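Local coordinates for anti sigma factor FlgM (Aquifex aeolicus, PDB 1RP3), which binds the flagellar sigma factor sigma-28 as its anti-sigma factor and holds it in an inactive conformation, at the interface of chains B and A. Coordinates in Å, arbitrary orientation; residue numbers count along the deposited sequence, not the author numbering. Chains: chain A, anti sigma factor FlgM; chain B, RNA polymerase sigma factor SIGMA-28 (FliA).

The interface of chains B and A. Residues chain B 185, 193, 197; chain A 73-75, 78-79.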
loop_
_atom_site.group_PDB
_atom_site.type_symbol
_atom_site.label_atom_id
_atom_site.label_comp_id
_atom_site.label_asym_id
_atom_site.label_seq_id
_atom_site.Cartn_x
_atom_site.Cartn_y
_atom_site.Cartn_z
ATOM N N VAL B 185 -3.037 -2.283 -18.318
ATOM C CA VAL B 185 -4.130 -1.417 -17.897
ATOM C C VAL B 185 -5.176 -1.227 -18.993
ATOM O O VAL B 185 -6.378 -1.279 -18.729
ATOM C CB VAL B 185 -3.598 -0.047 -17.426
ATOM C CG1 VAL B 185 -4.742 0.934 -17.218
ATOM C CG2 VAL B 185 -2.811 -0.220 -16.130
ATOM N N LYS B 193 -11.479 -0.415 -14.479
ATOM C CA LYS B 193 -10.489 0.636 -14.661
ATOM C C LYS B 193 -10.868 1.848 -13.820
ATOM O O LYS B 193 -10.014 2.425 -13.147
ATOM C CB LYS B 193 -10.410 1.007 -16.143
ATOM C CG LYS B 193 -9.300 1.974 -16.517
ATOM C CD LYS B 193 -9.211 2.166 -18.037
ATOM C CE LYS B 193 -8.843 0.863 -18.740
ATOM N NZ LYS B 193 -8.869 0.976 -20.228
ATOM N N GLN B 197 -8.750 3.434 -10.732
ATOM C CA GLN B 197 -8.297 4.816 -10.714
ATOM C C GLN B 197 -8.713 5.513 -9.422
ATOM O O GLN B 197 -7.904 6.211 -8.800
ATOM C CB GLN B 197 -8.810 5.587 -11.937
ATOM C CG GLN B 197 -8.275 7.020 -12.026
ATOM C CD GLN B 197 -8.631 7.723 -13.340
ATOM O OE1 GLN B 197 -8.334 7.231 -14.438
ATOM N NE2 GLN B 197 -9.238 8.896 -13.227
ATOM N N GLU A 73 -12.441 12.178 -16.088
ATOM C CA GLU A 73 -11.704 11.430 -17.089
ATOM C C GLU A 73 -10.966 10.225 -16.531
ATOM O O GLU A 73 -10.226 10.333 -15.557
ATOM C CB GLU A 73 -10.727 12.358 -17.823
ATOM N N VAL A 74 -11.206 9.073 -17.148
ATOM C CA VAL A 74 -10.552 7.828 -16.776
ATOM C C VAL A 74 -9.546 7.547 -17.890
ATOM O O VAL A 74 -9.934 7.278 -19.029
ATOM C CB VAL A 74 -11.548 6.650 -16.704
ATOM C CG1 VAL A 74 -10.812 5.358 -16.388
ATOM C CG2 VAL A 74 -12.610 6.924 -15.662
ATOM N N SER A 75 -8.259 7.653 -17.575
ATOM C CA SER A 75 -7.217 7.406 -18.566
ATOM C C SER A 75 -6.281 6.306 -18.108
ATOM O O SER A 75 -6.136 6.056 -16.910
ATOM C CB SER A 75 -6.407 8.681 -18.835
ATOM O OG SER A 75 -5.591 9.023 -17.727
ATOM N N LYS A 78 -3.292 7.784 -15.878
ATOM C CA LYS A 78 -3.585 7.955 -14.458
ATOM C C LYS A 78 -3.568 6.636 -13.678
ATOM O O LYS A 78 -3.032 6.571 -12.577
ATOM C CB LYS A 78 -4.932 8.655 -14.288
ATOM C CG LYS A 78 -4.933 10.096 -14.768
ATOM C CD LYS A 78 -6.302 10.744 -14.627
ATOM C CE LYS A 78 -6.266 12.192 -15.100
ATOM N NZ LYS A 78 -7.596 12.858 -14.991
ATOM N N VAL A 79 -4.160 5.593 -14.253
ATOM C CA VAL A 79 -4.207 4.280 -13.616
ATOM C C VAL A 79 -2.791 3.738 -13.488
ATOM O O VAL A 79 -2.450 3.083 -12.504
ATOM C CB VAL A 79 -5.066 3.286 -14.440
ATOM C CG1 VAL A 79 -5.090 1.916 -13.785
ATOM C CG2 VAL A 79 -6.482 3.819 -14.594
#
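Sigma region 4 of sigma-28, through its helices 167-185 and 190-201, meets the start of the C-terminal FlgM helix 76-87 and the loop just before it. B:Gln197, on helix 190-201, reads the backbone of that loop with both ends of its amide. NE2 donates to the carbonyl O of A:Glu73 at 2.9 Å; the bond is nearly straight, and the acceptor lies almost in the amide plane of the glutamine. OE1 accepts a bond from the backbone N of A:Ser75 (3.2 Å), in the carbonyl plane but more bent (140° at H). With CG anti to the backbone N (chi1 -176°) and chi2 at 172°, the side chain reaches out straight, and these two bonds fix the rotation of the amide. CB and CD of A:Lys78 lie over one face of that amide, CB 3.9 Å from CD of B:Gln197. Replacing B:Gln197 by an alanine would probably leave the A:Glu73 carbonyl and the A:Ser75 N-H without their sigma partner and let the loop shift against the sigma helix. On the FlgM side, OG of A:Ser75 accepts a bond from the backbone N of A:Lys78 (3.2 Å), a typical N-cap of helix 76-87. Next to the polar pair, CG of B:Lys193 packs on CG1 of A:Val74 (3.7 Å) and on CG2 of A:Val79, using the aliphatic part of the lysine. The other branch of A:Val79, CG1, turns to helix 167-185 and touches CG1 of B:Val185 at 3.6 Å.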